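Local coordinates for tailspike protein (Siphovirus 9NA, PDB 3RIQ) that probably binds and cleaves Salmonella lipopolysaccharide as an endorhamnosidase, serving as the phage's receptor-recognising tailspike, at residues G215-L221 with V243-K249; I270-Y276 with I315-M321. All coordinates share one frame. Residue numbers count along the deposited sequence, not the author numbering.

Contact 1. Residues G215-L221 with V243-K249; sequences GSGSAVL and VGESGVK
Two successive rungs of a right-handed beta-helix stack through their turns, in a register 28 residues apart, from Gly215 over Val243 to Leu221 over Lys249. The backbones bend alike: Ser216 and Gly244 are helical (phi/psi near -77/-15), Gly217 at -105/-142 and Glu245 at -117/-117, Ser218 and Ser246 extended, Ala219 and Gly247 helical, Val220 and Val248 extended. Gly215 alone has positive phi. Hydrogen bonds link the rungs: Gly244 N to Gly215 O, 2.8 Å; Glu245 N to Gly217 O, 2.9 Å; Ser246 N to Ser218 OG, 3.2 Å; Ala219 N to Gly247 O, 3.2 Å; Lys249 N to Val220 O, 3.0 Å. Leu221 and Lys249 form a parallel bridge (CA-CA 5.0 Å). A CB on Gly244 would clash with Ser216 O. Ser218 and Ser246, both m, lie in line, Ser218 OG 3.9 Å from Ser246 CB, while Ser246 OG bonds Asp278 N. On one side Ala219 CB meets Val243 CG1 (4.1 Å) and Val220 CB meets Val248 CG1 (4.3 Å). On the other, Lys249 (tttt) lays its CG 3.7 Å from Leu221 CD1, its NZ making a long salt bridge to Glu245 OE1 (3.8 Å); a water bonds Ser218 OG (2.9 Å) and, weakly, Glu245 OE1 (3.0 Å). Similar bends, Ser on Ser, Val on Val and rung-to-rung hydrogen bonds leading into parallel pairing mark the coils of a P22-type tailspike beta-helix.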
loop_
_atom_site.group_PDB
_atom_site.type_symbol
_atom_site.label_atom_id
_atom_site.label_comp_id
_atom_site.label_asym_id
_atom_site.label_seq_id
_atom_site.Cartn_x
_atom_site.Cartn_y
_atom_site.Cartn_z
ATOM N N GLY A 215 -19.256 -6.732 -20.414
ATOM C CA GLY A 215 -20.604 -6.518 -19.857
ATOM C C GLY A 215 -21.034 -5.082 -19.936
ATOM O O GLY A 215 -20.199 -4.165 -19.901
ATOM N N SER A 216 -22.333 -4.856 -20.083
ATOM C CA SER A 216 -22.825 -3.466 -20.199
ATOM C C SER A 216 -22.870 -2.745 -18.853
ATOM O O SER A 216 -23.072 -1.525 -18.832
ATOM C CB SER A 216 -24.230 -3.422 -20.855
ATOM O OG SER A 216 -25.155 -4.128 -20.014
ATOM N N GLY A 217 -22.732 -3.498 -17.751
ATOM C CA GLY A 217 -22.900 -2.959 -16.401
ATOM C C GLY A 217 -21.577 -2.768 -15.659
ATOM O O GLY A 217 -20.544 -2.420 -16.260
ATOM N N SER A 218 -21.600 -3.057 -14.355
ATOM C CA SER A 218 -20.432 -2.888 -13.501
ATOM C C SER A 218 -19.934 -4.282 -13.132
ATOM O O SER A 218 -20.735 -5.227 -13.092
ATOM C CB SER A 218 -20.791 -2.058 -12.260
ATOM O OG SER A 218 -21.265 -0.756 -12.622
ATOM N N ALA A 219 -18.632 -4.465 -12.873
ATOM C CA ALA A 219 -18.179 -5.844 -12.689
ATOM C C ALA A 219 -18.903 -6.514 -11.514
ATOM O O ALA A 219 -19.330 -7.689 -11.614
ATOM C CB ALA A 219 -16.676 -5.929 -12.515
ATOM N N VAL A 220 -19.043 -5.779 -10.409
ATOM C CA VAL A 220 -19.830 -6.236 -9.259
ATOM C C VAL A 220 -20.745 -5.108 -8.886
ATOM O O VAL A 220 -20.309 -3.942 -8.845
ATOM C CB VAL A 220 -18.940 -6.630 -8.039
ATOM C CG1 VAL A 220 -19.812 -7.234 -6.945
ATOM C CG2 VAL A 220 -17.808 -7.600 -8.453
ATOM N N LEU A 221 -22.019 -5.448 -8.598
ATOM C CA LEU A 221 -23.048 -4.452 -8.285
ATOM C C LEU A 221 -23.783 -4.843 -6.999
ATOM O O LEU A 221 -24.217 -6.009 -6.852
ATOM C CB LEU A 221 -24.041 -4.374 -9.456
ATOM C CG LEU A 221 -25.241 -3.435 -9.239
ATOM C CD1 LEU A 221 -24.773 -1.991 -9.202
ATOM C CD2 LEU A 221 -26.242 -3.622 -10.337
ATOM N N VAL A 243 -15.483 -2.799 -18.469
ATOM C CA VAL A 243 -16.936 -2.870 -18.276
ATOM C C VAL A 243 -17.624 -1.620 -18.856
ATOM O O VAL A 243 -17.022 -0.539 -19.004
ATOM C CB VAL A 243 -17.344 -3.125 -16.784
ATOM C CG1 VAL A 243 -16.629 -4.363 -16.288
ATOM C CG2 VAL A 243 -17.071 -1.923 -15.902
ATOM N N GLY A 244 -18.903 -1.779 -19.191
ATOM C CA GLY A 244 -19.663 -0.672 -19.815
ATOM C C GLY A 244 -20.114 0.413 -18.825
ATOM O O GLY A 244 -20.455 1.540 -19.261
ATOM N N GLU A 245 -20.098 0.107 -17.528
ATOM C CA GLU A 245 -20.429 1.111 -16.520
ATOM C C GLU A 245 -19.208 1.348 -15.628
ATOM O O GLU A 245 -18.165 1.801 -16.126
ATOM C CB GLU A 245 -21.737 0.753 -15.769
ATOM C CG GLU A 245 -22.941 0.893 -16.707
ATOM C CD GLU A 245 -24.299 0.812 -16.023
ATOM O OE1 GLU A 245 -24.415 1.234 -14.852
ATOM O OE2 GLU A 245 -25.262 0.343 -16.683
ATOM N N SER A 246 -19.309 1.053 -14.335
ATOM C CA SER A 246 -18.224 1.386 -13.413
ATOM C C SER A 246 -17.483 0.141 -12.897
ATOM O O SER A 246 -18.026 -0.968 -12.887
ATOM C CB SER A 246 -18.749 2.233 -12.266
ATOM O OG SER A 246 -19.154 3.510 -12.713
ATOM N N GLY A 247 -16.232 0.319 -12.482
ATOM C CA GLY A 247 -15.372 -0.847 -12.196
ATOM C C GLY A 247 -16.056 -1.784 -11.214
ATOM O O GLY A 247 -16.144 -2.999 -11.454
ATOM N N VAL A 248 -16.535 -1.212 -10.101
ATOM C CA VAL A 248 -17.528 -1.848 -9.233
ATOM C C VAL A 248 -18.496 -0.720 -8.855
ATOM O O VAL A 248 -18.169 0.474 -8.956
ATOM C CB VAL A 248 -16.925 -2.475 -7.940
ATOM C CG1 VAL A 248 -15.925 -3.599 -8.272
ATOM C CG2 VAL A 248 -16.298 -1.389 -7.014
ATOM N N LYS A 249 -19.677 -1.077 -8.364
ATOM C CA LYS A 249 -20.707 -0.056 -8.083
ATOM C C LYS A 249 -21.603 -0.401 -6.914
ATOM O O LYS A 249 -22.054 -1.563 -6.799
ATOM C CB LYS A 249 -21.608 0.108 -9.331
ATOM C CG LYS A 249 -22.743 1.122 -9.179
ATOM C CD LYS A 249 -23.458 1.403 -10.513
ATOM C CE LYS A 249 -24.682 2.276 -10.256
ATOM N NZ LYS A 249 -25.596 2.450 -11.460
HETATM O O HOH W 1 -24.102 -1.241 -13.118
#

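Contact 2. Residues I270-Y276 with I315-M321; sequences ITTIQCY and IITRDCM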
loop_
_atom_site.group_PDB
_atom_site.type_symbol
_atom_site.label_atom_id
_atom_site.label_comp_id
_atom_site.label_asym_id
_atom_site.label_seq_id
_atom_site.Cartn_x
_atom_site.Cartn_y
_atom_site.Cartn_z
ATOM N N ILE A 270 -8.757 -3.218 -5.857
ATOM C CA ILE A 270 -9.491 -3.314 -7.096
ATOM C C ILE A 270 -8.659 -2.580 -8.131
ATOM O O ILE A 270 -8.229 -1.455 -7.890
ATOM C CB ILE A 270 -10.885 -2.700 -6.978
ATOM C CG1 ILE A 270 -11.696 -3.447 -5.897
ATOM C CG2 ILE A 270 -11.606 -2.705 -8.386
ATOM C CD1 ILE A 270 -12.998 -2.812 -5.523
ATOM N N THR A 271 -8.429 -3.236 -9.268
ATOM C CA THR A 271 -7.726 -2.666 -10.424
ATOM C C THR A 271 -8.762 -2.504 -11.519
ATOM O O THR A 271 -9.290 -3.524 -12.005
ATOM C CB THR A 271 -6.633 -3.659 -10.935
ATOM O OG1 THR A 271 -5.686 -3.881 -9.885
ATOM C CG2 THR A 271 -5.951 -3.138 -12.195
ATOM N N THR A 272 -9.038 -1.266 -11.931
ATOM C CA THR A 272 -10.050 -1.032 -12.984
ATOM C C THR A 272 -9.372 -0.467 -14.199
ATOM O O THR A 272 -8.682 0.558 -14.112
ATOM C CB THR A 272 -11.140 -0.069 -12.534
ATOM O OG1 THR A 272 -11.758 -0.575 -11.352
ATOM C CG2 THR A 272 -12.200 0.081 -13.648
ATOM N N ILE A 273 -9.517 -1.167 -15.309
ATOM C CA ILE A 273 -8.879 -0.758 -16.566
ATOM C C ILE A 273 -9.928 -0.377 -17.610
ATOM O O ILE A 273 -10.708 -1.226 -18.022
ATOM C CB ILE A 273 -8.026 -1.931 -17.122
ATOM C CG1 ILE A 273 -6.880 -2.289 -16.128
ATOM C CG2 ILE A 273 -7.487 -1.583 -18.544
ATOM C CD1 ILE A 273 -6.136 -3.651 -16.412
ATOM N N GLN A 274 -9.942 0.891 -18.040
ATOM C CA GLN A 274 -10.772 1.354 -19.171
ATOM C C GLN A 274 -12.258 1.028 -19.044
ATOM O O GLN A 274 -12.890 0.618 -20.021
ATOM C CB GLN A 274 -10.215 0.855 -20.501
ATOM C CG GLN A 274 -8.843 1.469 -20.803
ATOM C CD GLN A 274 -8.276 0.956 -22.118
ATOM O OE1 GLN A 274 -8.296 -0.265 -22.409
ATOM N NE2 GLN A 274 -7.773 1.873 -22.929
ATOM N N CYS A 275 -12.844 1.227 -17.859
ATOM C CA CYS A 275 -14.334 1.195 -17.795
ATOM C C CYS A 275 -14.892 2.467 -18.459
ATOM O O CYS A 275 -14.171 3.466 -18.617
ATOM C CB CYS A 275 -14.845 1.053 -16.364
ATOM S SG CYS A 275 -14.382 2.431 -15.262
ATOM N N TYR A 276 -16.146 2.412 -18.893
ATOM C CA TYR A 276 -16.713 3.555 -19.606
ATOM C C TYR A 276 -17.242 4.633 -18.669
ATOM O O TYR A 276 -17.264 5.823 -19.039
ATOM C CB TYR A 276 -17.786 3.096 -20.593
ATOM C CG TYR A 276 -18.188 4.143 -21.602
ATOM C CD1 TYR A 276 -17.239 4.750 -22.458
ATOM C CD2 TYR A 276 -19.524 4.504 -21.749
ATOM C CE1 TYR A 276 -17.632 5.702 -23.436
ATOM C CE2 TYR A 276 -19.923 5.417 -22.715
ATOM C CZ TYR A 276 -18.960 6.038 -23.546
ATOM O OH TYR A 276 -19.352 6.971 -24.513
ATOM N N ILE A 315 -6.758 0.893 -4.226
ATOM C CA ILE A 315 -7.465 0.914 -5.517
ATOM C C ILE A 315 -6.495 1.471 -6.556
ATOM O O ILE A 315 -5.728 2.410 -6.262
ATOM C CB ILE A 315 -8.667 1.867 -5.443
ATOM C CG1 ILE A 315 -9.576 1.506 -4.267
ATOM C CG2 ILE A 315 -9.422 1.912 -6.785
ATOM C CD1 ILE A 315 -10.227 0.104 -4.303
ATOM N N ILE A 316 -6.518 0.934 -7.775
ATOM C CA ILE A 316 -5.755 1.551 -8.880
ATOM C C ILE A 316 -6.630 1.514 -10.125
ATOM O O ILE A 316 -7.221 0.462 -10.432
ATOM C CB ILE A 316 -4.379 0.862 -9.114
ATOM C CG1 ILE A 316 -3.610 1.599 -10.237
ATOM C CG2 ILE A 316 -4.524 -0.652 -9.391
ATOM C CD1 ILE A 316 -2.151 1.154 -10.390
ATOM N N THR A 317 -6.746 2.634 -10.837
ATOM C CA THR A 317 -7.562 2.664 -12.064
ATOM C C THR A 317 -6.798 3.326 -13.169
ATOM O O THR A 317 -5.974 4.200 -12.908
ATOM C CB THR A 317 -8.958 3.339 -11.856
ATOM O OG1 THR A 317 -8.832 4.767 -11.931
ATOM C CG2 THR A 317 -9.574 2.922 -10.494
ATOM N N ARG A 318 -7.038 2.897 -14.407
ATOM C CA ARG A 318 -6.259 3.436 -15.542
ATOM C C ARG A 318 -7.137 3.688 -16.747
ATOM O O ARG A 318 -7.828 2.764 -17.230
ATOM C CB ARG A 318 -5.113 2.473 -15.923
ATOM C CG ARG A 318 -4.145 3.070 -16.958
ATOM C CD ARG A 318 -3.196 2.013 -17.627
ATOM N NE ARG A 318 -3.906 1.185 -18.632
ATOM C CZ ARG A 318 -4.137 1.563 -19.889
ATOM N NH1 ARG A 318 -3.746 2.768 -20.286
ATOM N NH2 ARG A 318 -4.793 0.755 -20.741
ATOM N N ASP A 319 -7.069 4.925 -17.252
ATOM C CA ASP A 319 -7.714 5.327 -18.522
ATOM C C ASP A 319 -9.244 5.051 -18.521
ATOM O O ASP A 319 -9.821 4.638 -19.545
ATOM C CB ASP A 319 -6.987 4.629 -19.709
ATOM C CG ASP A 319 -7.226 5.297 -21.061
ATOM O OD1 ASP A 319 -7.593 6.506 -21.128
ATOM O OD2 ASP A 319 -7.027 4.587 -22.087
ATOM N N CYS A 320 -9.882 5.312 -17.384
ATOM C CA CYS A 320 -11.319 5.210 -17.279
ATOM C C CYS A 320 -11.967 6.450 -17.882
ATOM O O CYS A 320 -11.460 7.562 -17.709
ATOM C CB CYS A 320 -11.700 5.056 -15.811
ATOM S SG CYS A 320 -11.084 3.443 -15.124
ATOM N N MET A 321 -13.065 6.251 -18.628
ATOM C CA MET A 321 -13.680 7.352 -19.348
ATOM C C MET A 321 -14.423 8.336 -18.444
ATOM O O MET A 321 -14.578 9.528 -18.796
ATOM C CB MET A 321 -14.583 6.785 -20.443
ATOM C CG MET A 321 -15.248 7.810 -21.364
ATOM S SD MET A 321 -14.140 8.977 -22.216
ATOM C CE MET A 321 -13.391 7.925 -23.477
#
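Strands 270-273 and 315-318 run side by side, their axes 4.7 Å apart at closest and 6° off parallel. Four backbone hydrogen bonds of 2.9 Å alternate: Ile316 N to Ile270 O, Thr272 N to Ile316 O, Arg318 N to Thr272 O and Gln274 N to Arg318 O. Ile315 tips its CD1 against Ile270 CB (3.9 Å), and Ile316 CG2 lies 3.5 Å from Thr271 OG1. The Thr272 methyl CG2 sits against both sulphurs, 3.8 Å from Cys320 SG and 3.6 Å from Cys275 SG, while Thr317 CG2 packs against Thr272 CB (3.9 Å). As in other right-handed beta-helices, equivalent side chains pile up, Thr on Thr and Cys on Cys, Cys275 SG and Cys320 SG 3.5 Å apart. Both segments turn at left-handed alpha residues, Gln274 and Asp319, whose side chains join by Gln274 NE2 to Asp319 OD2 (2.9 Å); Asp319 OD1 is hydrogen-bonded to His343 and salt-bridged to Lys366. Arg318 curls back so that NH2 lies 3.8 Å from Gln274 CD, its NH1 paired with Glu341. Arg313 of a second subunit packs on Thr271 and Ile316. Beyond the turn Met321 N bonds Cys275 O (3.0 Å), and Met321 CG rests 3.8 Å from Tyr276 CE1.

Overall arrangement
Both contacts are buried and reach the same curled sheet of the beta-helix, but through different runs of strands, centres about 11 Å apart, with contact 1 complete in sequence before contact 2 begins. They abut: Val243 O lies 3.1 Å from Tyr276 N, a probable hydrogen bond, and Gly247 CA packs 3.6 Å from Thr272 CG2, so the turn 243-249 touches 215-221 and also 270-276. Contact 2 joins regular strands before a corner, with branched residues, thiols and a Gln-Asp bond; contact 1 is mostly turn, rich in glycine and serine, with a water and a long salt bridge at its partly exposed edge. Another subunit reaches contact 2, whereas contact 1 is touched by none.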